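Local coordinates for NAD dependent epimerase/dehydratase family (uncultured archaeon MedDCM-OCT-S05-C57, PDB 5Y1F), which binds NAD+ and probably catalyses the NAD+-dependent oxidation of L-threonine at its 3-hydroxyl, at residues E268-V273 against T316-I320; I187-P193 against A201-F206; N221-P225 against A288-S294. All blocks are in the same frame, centred on the assembly; numbering follows the deposited sequence.

Contact 1: E268-V273 against T316-I320; sequences EISAHV and TEEMI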
loop_
_atom_site.group_PDB
_atom_site.type_symbol
_atom_site.label_atom_id
_atom_site.label_comp_id
_atom_site.label_asym_id
_atom_site.label_seq_id
_atom_site.Cartn_x
_atom_site.Cartn_y
_atom_site.Cartn_z
ATOM N N GLU A 268 -9.678 -17.919 -12.757
ATOM C CA GLU A 268 -8.993 -18.580 -11.643
ATOM C C GLU A 268 -9.930 -18.850 -10.494
ATOM O O GLU A 268 -9.963 -19.977 -9.936
ATOM C CB GLU A 268 -7.798 -17.740 -11.202
ATOM C CG GLU A 268 -6.898 -18.479 -10.245
ATOM C CD GLU A 268 -6.163 -19.642 -10.902
ATOM O OE1 GLU A 268 -5.782 -19.529 -12.086
ATOM O OE2 GLU A 268 -5.884 -20.620 -10.190
ATOM N N ILE A 269 -10.750 -17.888 -10.136
ATOM C CA ILE A 269 -11.668 -18.065 -9.045
ATOM C C ILE A 269 -12.722 -19.108 -9.384
ATOM O O ILE A 269 -13.040 -19.974 -8.537
ATOM C CB ILE A 269 -12.327 -16.736 -8.693
ATOM C CG1 ILE A 269 -11.287 -15.805 -8.086
ATOM C CG2 ILE A 269 -13.505 -16.949 -7.729
ATOM C CD1 ILE A 269 -11.788 -14.386 -7.898
ATOM N N SER A 270 -13.175 -19.119 -10.633
ATOM C CA SER A 270 -14.207 -20.056 -11.076
ATOM C C SER A 270 -13.734 -21.496 -11.053
ATOM O O SER A 270 -14.584 -22.409 -11.079
ATOM C CB SER A 270 -14.645 -19.708 -12.502
ATOM O OG SER A 270 -15.401 -18.545 -12.518
ATOM N N ALA A 271 -12.434 -21.729 -11.090
ATOM C CA ALA A 271 -11.910 -23.093 -10.939
ATOM C C ALA A 271 -12.190 -23.651 -9.538
ATOM O O ALA A 271 -12.019 -24.863 -9.323
ATOM C CB ALA A 271 -10.419 -23.146 -11.235
ATOM N N HIS A 272 -12.596 -22.798 -8.591
ATOM C CA HIS A 272 -12.800 -23.191 -7.198
ATOM C C HIS A 272 -14.232 -22.984 -6.736
ATOM O O HIS A 272 -14.724 -23.711 -5.856
ATOM C CB HIS A 272 -11.893 -22.371 -6.279
ATOM C CG HIS A 272 -10.442 -22.641 -6.481
ATOM N ND1 HIS A 272 -9.831 -23.786 -6.013
ATOM C CD2 HIS A 272 -9.503 -21.976 -7.191
ATOM C CE1 HIS A 272 -8.576 -23.811 -6.425
ATOM N NE2 HIS A 272 -8.347 -22.717 -7.131
ATOM N N VAL A 273 -14.850 -21.911 -7.211
ATOM C CA VAL A 273 -16.149 -21.476 -6.745
ATOM C C VAL A 273 -17.015 -21.110 -7.943
ATOM O O VAL A 273 -16.525 -20.561 -8.929
ATOM C CB VAL A 273 -15.999 -20.273 -5.789
ATOM C CG1 VAL A 273 -17.301 -19.505 -5.630
ATOM C CG2 VAL A 273 -15.531 -20.772 -4.425
ATOM N N THR A 316 -5.023 -17.346 -4.609
ATOM C CA THR A 316 -6.445 -17.767 -4.701
ATOM C C THR A 316 -6.832 -18.794 -3.599
ATOM O O THR A 316 -7.848 -18.697 -3.016
ATOM C CB THR A 316 -6.758 -18.270 -6.121
ATOM O OG1 THR A 316 -6.654 -17.179 -7.025
ATOM C CG2 THR A 316 -8.142 -18.805 -6.207
ATOM N N GLU A 317 -5.964 -19.750 -3.359
ATOM C CA GLU A 317 -6.209 -20.741 -2.317
ATOM C C GLU A 317 -6.337 -20.041 -0.951
ATOM O O GLU A 317 -7.208 -20.360 -0.205
ATOM C CB GLU A 317 -5.055 -21.737 -2.326
ATOM C CG GLU A 317 -5.170 -22.753 -3.428
ATOM C CD GLU A 317 -6.208 -23.833 -3.158
ATOM O OE1 GLU A 317 -6.858 -23.861 -2.111
ATOM O OE2 GLU A 317 -6.393 -24.645 -4.038
ATOM N N GLU A 318 -5.456 -19.105 -0.643
ATOM C CA GLU A 318 -5.527 -18.433 0.665
ATOM C C GLU A 318 -6.820 -17.652 0.771
ATOM O O GLU A 318 -7.493 -17.607 1.801
ATOM C CB GLU A 318 -4.349 -17.481 0.859
ATOM C CG GLU A 318 -3.046 -18.147 1.231
ATOM C CD GLU A 318 -2.962 -18.571 2.689
ATOM O OE1 GLU A 318 -3.960 -18.448 3.458
ATOM O OE2 GLU A 318 -1.887 -19.131 3.041
ATOM N N MET A 319 -7.115 -16.878 -0.265
ATOM C CA MET A 319 -8.291 -16.029 -0.244
ATOM C C MET A 319 -9.554 -16.872 -0.076
ATOM O O MET A 319 -10.443 -16.578 0.764
ATOM C CB MET A 319 -8.391 -15.227 -1.542
ATOM C CG MET A 319 -7.354 -14.150 -1.714
ATOM S SD MET A 319 -7.482 -12.791 -0.544
ATOM C CE MET A 319 -8.920 -11.980 -1.170
ATOM N N ILE A 320 -9.711 -17.860 -0.951
ATOM C CA ILE A 320 -10.949 -18.619 -0.947
ATOM C C ILE A 320 -11.118 -19.417 0.348
ATOM O O ILE A 320 -12.232 -19.442 0.928
ATOM C CB ILE A 320 -11.074 -19.526 -2.194
ATOM C CG1 ILE A 320 -11.234 -18.642 -3.429
ATOM C CG2 ILE A 320 -12.243 -20.522 -2.024
ATOM C CD1 ILE A 320 -11.267 -19.393 -4.725
#
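The C-terminal part of helix 262-270 and the turn that follows lie against helix 312-326, with Ile320 CD1 against the CB of His272. These two atoms, Ile320 CD1 and His272 CB, are 3.4 Å apart, and the same methyl also approaches Ile269, whose side chain continues onto helix 199-211, so three helices meet here. Beside it, the methyl CG2 of Ile320 slides past Val273 CG2 at 4.1 Å. Two further residues of helix 312-326 meet the imidazole: Thr316 puts its methyl CG2 3.6 Å from His272 CD2, and Glu317, bent at chi2 (-76°), brings OE2 to 3.3 Å from His272 CE1. The planes of ring and carboxylate stand 76° apart. Thr316 turns its hydroxyl the other way, past the methylene of Glu268 (Thr316 OG1 to Glu268 CG 3.5 Å), and this oxygen is hydrogen-bonded to Tyr205 OH and to Ile312 O. Contact with the imidazole thus falls to methyls and one carboxylate oxygen. Glu317 OE2 meets a ring carbon, lying 4.1 Å from His272 ND1; its negative charge would probably favour a protonated imidazole, although the coordinates do not reveal the protonation, while the rest of the contact is mainly van der Waals.

Contact 2: I187-P193 against A201-F206; sequences ISWKHKP and AVEMYF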
loop_
_atom_site.group_PDB
_atom_site.type_symbol
_atom_site.label_atom_id
_atom_site.label_comp_id
_atom_site.label_asym_id
_atom_site.label_seq_id
_atom_site.Cartn_x
_atom_site.Cartn_y
_atom_site.Cartn_z
ATOM N N ILE A 187 -3.915 -7.293 -2.615
ATOM C CA ILE A 187 -5.082 -8.148 -2.420
ATOM C C ILE A 187 -4.969 -8.831 -1.070
ATOM O O ILE A 187 -3.914 -9.343 -0.709
ATOM C CB ILE A 187 -5.136 -9.210 -3.534
ATOM C CG1 ILE A 187 -5.359 -8.519 -4.892
ATOM C CG2 ILE A 187 -6.198 -10.244 -3.289
ATOM C CD1 ILE A 187 -5.070 -9.381 -6.113
ATOM N N SER A 188 -6.041 -8.772 -0.287
ATOM C CA SER A 188 -6.072 -9.355 1.037
ATOM C C SER A 188 -7.513 -9.710 1.363
ATOM O O SER A 188 -8.434 -9.166 0.748
ATOM C CB SER A 188 -5.538 -8.364 2.072
ATOM O OG SER A 188 -6.415 -7.244 2.170
ATOM N N TRP A 189 -7.665 -10.563 2.379
ATOM C CA TRP A 189 -9.005 -10.933 2.900
ATOM C C TRP A 189 -9.259 -10.417 4.275
ATOM O O TRP A 189 -10.426 -10.387 4.683
ATOM C CB TRP A 189 -9.230 -12.422 2.828
ATOM C CG TRP A 189 -8.213 -13.223 3.602
ATOM C CD1 TRP A 189 -7.046 -13.707 3.167
ATOM C CD2 TRP A 189 -8.281 -13.514 4.997
ATOM N NE1 TRP A 189 -6.362 -14.302 4.189
ATOM C CE2 TRP A 189 -7.089 -14.155 5.340
ATOM C CE3 TRP A 189 -9.233 -13.260 5.988
ATOM C CZ2 TRP A 189 -6.838 -14.635 6.650
ATOM C CZ3 TRP A 189 -8.975 -13.695 7.291
ATOM C CH2 TRP A 189 -7.779 -14.366 7.598
ATOM N N LYS A 190 -8.271 -9.996 5.021
ATOM C CA LYS A 190 -8.504 -9.577 6.419
ATOM C C LYS A 190 -9.199 -8.250 6.588
ATOM O O LYS A 190 -9.744 -7.963 7.645
ATOM C CB LYS A 190 -7.223 -9.515 7.208
ATOM C CG LYS A 190 -6.677 -10.876 7.573
ATOM C CD LYS A 190 -5.517 -10.725 8.538
ATOM C CE LYS A 190 -5.143 -12.065 9.119
ATOM N NZ LYS A 190 -3.958 -11.908 10.011
ATOM N N HIS A 191 -9.208 -7.421 5.556
ATOM C CA HIS A 191 -9.879 -6.136 5.581
ATOM C C HIS A 191 -10.971 -6.110 4.510
ATOM O O HIS A 191 -10.792 -6.668 3.417
ATOM C CB HIS A 191 -8.806 -5.098 5.295
ATOM C CG HIS A 191 -9.265 -3.698 5.530
ATOM N ND1 HIS A 191 -9.146 -3.054 6.733
ATOM C CD2 HIS A 191 -9.669 -2.764 4.646
ATOM C CE1 HIS A 191 -9.564 -1.806 6.604
ATOM N NE2 HIS A 191 -9.829 -1.589 5.336
ATOM N N LYS A 192 -12.119 -5.538 4.838
ATOM C CA LYS A 192 -13.170 -5.374 3.847
ATOM C C LYS A 192 -12.694 -4.453 2.735
ATOM O O LYS A 192 -11.943 -3.469 2.980
ATOM C CB LYS A 192 -14.471 -4.805 4.456
ATOM C CG LYS A 192 -15.114 -5.625 5.566
ATOM C CD LYS A 192 -15.437 -7.025 5.110
ATOM C CE LYS A 192 -16.769 -7.121 4.373
ATOM N NZ LYS A 192 -17.269 -8.534 4.285
ATOM N N PRO A 193 -13.110 -4.763 1.504
ATOM C CA PRO A 193 -12.680 -3.867 0.429
ATOM C C PRO A 193 -13.198 -2.452 0.543
ATOM O O PRO A 193 -14.328 -2.235 0.966
ATOM C CB PRO A 193 -13.205 -4.544 -0.838
ATOM C CG PRO A 193 -14.280 -5.480 -0.390
ATOM C CD PRO A 193 -13.942 -5.882 1.025
ATOM N N ALA A 201 -10.244 -6.666 -7.579
ATOM C CA ALA A 201 -9.708 -8.004 -7.396
ATOM C C ALA A 201 -10.147 -8.551 -6.022
ATOM O O ALA A 201 -10.784 -9.651 -5.930
ATOM C CB ALA A 201 -8.203 -8.028 -7.606
ATOM N N VAL A 202 -10.067 -7.745 -4.984
ATOM C CA VAL A 202 -10.515 -8.160 -3.686
ATOM C C VAL A 202 -12.010 -8.433 -3.703
ATOM O O VAL A 202 -12.468 -9.471 -3.205
ATOM C CB VAL A 202 -10.119 -7.149 -2.598
ATOM C CG1 VAL A 202 -10.724 -7.488 -1.269
ATOM C CG2 VAL A 202 -8.613 -7.099 -2.449
ATOM N N GLU A 203 -12.776 -7.489 -4.221
ATOM C CA GLU A 203 -14.241 -7.644 -4.252
ATOM C C GLU A 203 -14.681 -8.861 -5.006
ATOM O O GLU A 203 -15.645 -9.550 -4.614
ATOM C CB GLU A 203 -14.908 -6.413 -4.844
ATOM C CG GLU A 203 -14.749 -5.145 -4.047
ATOM C CD GLU A 203 -15.392 -3.914 -4.679
ATOM O OE1 GLU A 203 -15.291 -2.842 -4.037
ATOM O OE2 GLU A 203 -15.946 -4.040 -5.796
ATOM N N MET A 204 -13.965 -9.228 -6.044
ATOM C CA MET A 204 -14.355 -10.360 -6.860
ATOM C C MET A 204 -14.268 -11.589 -5.950
ATOM O O MET A 204 -15.155 -12.467 -5.999
ATOM C CB MET A 204 -13.432 -10.513 -8.080
ATOM C CG MET A 204 -13.990 -11.452 -9.071
ATOM S SD MET A 204 -12.914 -11.710 -10.509
ATOM C CE MET A 204 -13.216 -10.184 -11.418
ATOM N N TYR A 205 -13.176 -11.741 -5.178
ATOM C CA TYR A 205 -13.100 -12.871 -4.270
ATOM C C TYR A 205 -14.245 -12.860 -3.242
ATOM O O TYR A 205 -14.868 -13.907 -2.994
ATOM C CB TYR A 205 -11.753 -12.853 -3.524
ATOM C CG TYR A 205 -10.557 -13.301 -4.295
ATOM C CD1 TYR A 205 -10.341 -14.643 -4.561
ATOM C CD2 TYR A 205 -9.605 -12.398 -4.757
ATOM C CE1 TYR A 205 -9.155 -15.101 -5.160
ATOM C CE2 TYR A 205 -8.480 -12.827 -5.435
ATOM C CZ TYR A 205 -8.231 -14.181 -5.575
ATOM O OH TYR A 205 -7.096 -14.596 -6.213
ATOM N N PHE A 206 -14.407 -11.739 -2.565
ATOM C CA PHE A 206 -15.424 -11.656 -1.528
ATOM C C PHE A 206 -16.801 -12.025 -2.060
ATOM O O PHE A 206 -17.529 -12.831 -1.458
ATOM C CB PHE A 206 -15.488 -10.261 -0.904
ATOM C CG PHE A 206 -14.507 -10.011 0.229
ATOM C CD1 PHE A 206 -13.149 -9.863 0.019
ATOM C CD2 PHE A 206 -14.970 -9.841 1.521
ATOM C CE1 PHE A 206 -12.274 -9.569 1.074
ATOM C CE2 PHE A 206 -14.109 -9.485 2.555
ATOM C CZ PHE A 206 -12.757 -9.367 2.339
#
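Phe206, with its CG anti to the carbonyl carbon (chi1 -85°), swings its ring off helix 199-211 into the bend of the loop 187-193, and Lys192 folds back at chi2 and chi3 (-84° at the latter) to run past the same ring. This is a beta-alpha connection at the C-terminal end of strand 178-187 of the Rossmann-like nucleotide-binding fold, the loop leaving the strand and turning back over the helix it leads into. Pro193 CD sits over one face of the Phe206 ring, 3.8 Å from its centroid and only 8° off the ring normal, a well-centred CH-pi contact. Polar atoms also approach the ring: Ser188 O lies in the ring plane at the edge, Lys192 NZ comes to 3.7 Å from Phe206 CE2, near the ring plane rather than over a face, and the carbonyl oxygens of Trp189 and His191 each approach CZ obliquely. The Lys192 ammonium also has a long, weak ion pair with Glu210. Further along, Pro193 CB leans on Glu203 CG at 3.6 Å. At the strand end, Ile187 reaches the first turns of the segment: its CD1 meets Ala201 CB at 3.7 Å, while its CG2 touches both Val202 CG2 and Tyr205 CE2. The loop also borders the cofactor. Ser188 OG is hydrogen-bonded to Gln30, an NAD+-binding residue, and the nearest atoms of the His191 side chain and bound NAD are about 4 Å apart. Val202 straddles the start of the loop, its CG1 3.5 Å from Ser188 O and its CG2 3.8 Å from Ser188 N, a buried amide nitrogen that has no hydrogen-bonding partner anywhere in the model.

Contact 3: N221-P225 against A288-S294; sequences NTRLP and ADTWPIS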
loop_
_atom_site.group_PDB
_atom_site.type_symbol
_atom_site.label_atom_id
_atom_site.label_comp_id
_atom_site.label_asym_id
_atom_site.label_seq_id
_atom_site.Cartn_x
_atom_site.Cartn_y
_atom_site.Cartn_z
ATOM N N ASN A 221 -10.890 -6.799 -19.569
ATOM C CA ASN A 221 -9.493 -6.859 -19.951
ATOM C C ASN A 221 -8.578 -6.005 -19.082
ATOM O O ASN A 221 -7.351 -6.087 -19.285
ATOM C CB ASN A 221 -9.319 -6.469 -21.412
ATOM C CG ASN A 221 -9.746 -5.066 -21.675
ATOM O OD1 ASN A 221 -10.936 -4.794 -21.818
ATOM N ND2 ASN A 221 -8.792 -4.144 -21.660
ATOM N N THR A 222 -9.127 -5.278 -18.098
ATOM C CA THR A 222 -8.311 -4.370 -17.270
ATOM C C THR A 222 -7.224 -5.184 -16.604
ATOM O O THR A 222 -7.502 -6.224 -16.009
ATOM C CB THR A 222 -9.192 -3.697 -16.229
ATOM O OG1 THR A 222 -10.253 -2.999 -16.894
ATOM C CG2 THR A 222 -8.378 -2.718 -15.383
ATOM N N ARG A 223 -5.971 -4.751 -16.774
ATOM C CA ARG A 223 -4.823 -5.558 -16.416
ATOM C C ARG A 223 -3.871 -4.613 -15.685
ATOM O O ARG A 223 -3.395 -3.638 -16.241
ATOM C CB ARG A 223 -4.196 -6.057 -17.706
ATOM C CG ARG A 223 -2.985 -6.942 -17.535
ATOM C CD ARG A 223 -2.420 -7.363 -18.881
ATOM N NE ARG A 223 -3.360 -8.122 -19.698
ATOM C CZ ARG A 223 -3.622 -9.407 -19.509
ATOM N NH1 ARG A 223 -2.913 -10.146 -18.666
ATOM N NH2 ARG A 223 -4.607 -9.967 -20.183
ATOM N N LEU A 224 -3.614 -4.914 -14.424
ATOM C CA LEU A 224 -2.779 -4.072 -13.559
ATOM C C LEU A 224 -1.802 -4.949 -12.788
ATOM O O LEU A 224 -2.056 -6.154 -12.560
ATOM C CB LEU A 224 -3.622 -3.315 -12.570
ATOM C CG LEU A 224 -4.528 -2.252 -13.133
ATOM C CD1 LEU A 224 -5.432 -1.639 -12.103
ATOM C CD2 LEU A 224 -3.705 -1.159 -13.824
ATOM N N PRO A 225 -0.681 -4.374 -12.372
ATOM C CA PRO A 225 0.232 -5.049 -11.458
ATOM C C PRO A 225 -0.472 -5.276 -10.114
ATOM O O PRO A 225 -1.095 -4.379 -9.572
ATOM C CB PRO A 225 1.377 -4.048 -11.309
ATOM C CG PRO A 225 1.245 -3.091 -12.412
ATOM C CD PRO A 225 -0.231 -3.015 -12.658
ATOM N N ALA A 288 -7.600 3.374 -13.861
ATOM C CA ALA A 288 -6.854 2.183 -14.210
ATOM C C ALA A 288 -6.251 2.219 -15.586
ATOM O O ALA A 288 -5.127 1.733 -15.822
ATOM C CB ALA A 288 -7.764 0.929 -14.064
ATOM N N ASP A 289 -6.976 2.792 -16.543
ATOM C CA ASP A 289 -6.531 2.851 -17.927
ATOM C C ASP A 289 -5.230 3.647 -18.057
ATOM O O ASP A 289 -4.503 3.443 -19.048
ATOM C CB ASP A 289 -7.567 3.602 -18.814
ATOM C CG ASP A 289 -8.818 2.832 -19.150
ATOM O OD1 ASP A 289 -8.842 1.638 -18.909
ATOM O OD2 ASP A 289 -9.757 3.534 -19.650
ATOM N N THR A 290 -4.917 4.534 -17.108
ATOM C CA THR A 290 -3.725 5.389 -17.214
ATOM C C THR A 290 -2.511 4.773 -16.564
ATOM O O THR A 290 -1.457 5.379 -16.570
ATOM C CB THR A 290 -3.959 6.784 -16.620
ATOM O OG1 THR A 290 -3.981 6.715 -15.193
ATOM C CG2 THR A 290 -5.253 7.424 -17.197
ATOM N N TRP A 291 -2.650 3.578 -15.996
ATOM C CA TRP A 291 -1.569 2.913 -15.251
ATOM C C TRP A 291 -0.925 1.816 -16.086
ATOM O O TRP A 291 -1.549 1.273 -16.996
ATOM C CB TRP A 291 -2.088 2.305 -13.938
ATOM C CG TRP A 291 -2.535 3.296 -12.920
ATOM C CD1 TRP A 291 -2.326 4.648 -12.939
ATOM C CD2 TRP A 291 -3.171 3.015 -11.701
ATOM N NE1 TRP A 291 -2.843 5.217 -11.810
ATOM C CE2 TRP A 291 -3.361 4.238 -11.013
ATOM C CE3 TRP A 291 -3.643 1.839 -11.113
ATOM C CZ2 TRP A 291 -3.981 4.303 -9.759
ATOM C CZ3 TRP A 291 -4.176 1.906 -9.806
ATOM C CH2 TRP A 291 -4.411 3.146 -9.195
ATOM N N PRO A 292 0.312 1.420 -15.718
ATOM C CA PRO A 292 0.956 0.333 -16.408
ATOM C C PRO A 292 0.268 -1.009 -16.176
ATOM O O PRO A 292 -0.547 -1.180 -15.264
ATOM C CB PRO A 292 2.376 0.274 -15.796
ATOM C CG PRO A 292 2.546 1.472 -15.009
ATOM C CD PRO A 292 1.209 2.083 -14.755
ATOM N N ILE A 293 0.614 -1.946 -17.017
ATOM C CA ILE A 293 0.196 -3.325 -16.856
ATOM C C ILE A 293 1.151 -4.127 -15.963
ATOM O O ILE A 293 0.728 -5.083 -15.306
ATOM C CB ILE A 293 0.095 -3.972 -18.264
ATOM C CG1 ILE A 293 -1.111 -3.449 -19.059
ATOM C CG2 ILE A 293 0.324 -5.473 -18.275
ATOM C CD1 ILE A 293 -2.269 -3.033 -18.244
ATOM N N SER A 294 2.447 -3.804 -16.031
ATOM C CA SER A 294 3.444 -4.563 -15.301
ATOM C C SER A 294 4.664 -3.688 -15.057
ATOM O O SER A 294 4.814 -2.664 -15.709
ATOM C CB SER A 294 3.824 -5.828 -16.083
ATOM O OG SER A 294 4.389 -5.505 -17.312
#
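Leu224 divides its two methyls between different partners in the loop 288-294. CD1 faces Ala288 CB at 4.0 Å and approaches CE3 of Trp291 obliquely, while CD2 lies 3.8 Å from Trp291 CB. Thr222 extends this apolar patch, its methyl CG2 meeting Ala288 CB at 3.9 Å. Ala288 and Trp291 are the ends of a type I beta turn, closed by Trp291 N to Ala288 O, which brings both against the same leucine.

A second kind of apolar contact uses the aliphatic part of Arg223. Its chain runs extended through CD (chi1 and chi2 both -179°), laying CG and CD obliquely across Ile293, with CD 3.4 Å from Ile293 CG2. Beyond CD the chain bends at chi3 (-61°), and the guanidinium makes a salt bridge through NH1 to Glu264. An alanine here would remove the methylenes and the charge together, and is likely to open a gap beside Ile293 CG2 and deprive Glu264 of this salt bridge.

Backbone carbonyls of the loop meet Pro225 and Leu224. Pro292 O lies 3.2 Å from Pro225 CD and 3.5 Å from Leu224 CD2. Ile293 O comes within 3.3 Å of Pro225 N, but a proline nitrogen has no hydrogen to offer; that carbonyl accepts from Ser259 OG instead.

Trp291 also lies near the cofactor site, its side chain about 5 Å at nearest atoms from that of Tyr156, an NAD+-binding residue. Strand 223-228 runs between parallel strand 178-187 and antiparallel strand 258-261, with Tyr200 of helix 199-211 touching both Thr222 and Leu224.

How the contacts relate
From the N terminus, contact 2 comes first and closes the shortest loop, with seven residues between its segments, at the connection from strand 178-187 to helix 199-211. It is complete before the other two begin. Contact 3 then opens at 221-225, contact 1 opens at 268-273, contact 3 closes at 288-294 and contact 1 at 316-320, so these two cross. Contact 3 fastens the loop after helix 284-288 to the start of strand 223-228; contact 1 brings the C-terminal helix 312-326 beside helix 262-270. Contacts 1 and 2 touch directly, for example where Met319 CE lies 3.4 Å from Ser188 O, whereas contact 3 stays apart, its nearest atoms about 7 Å from contact 2.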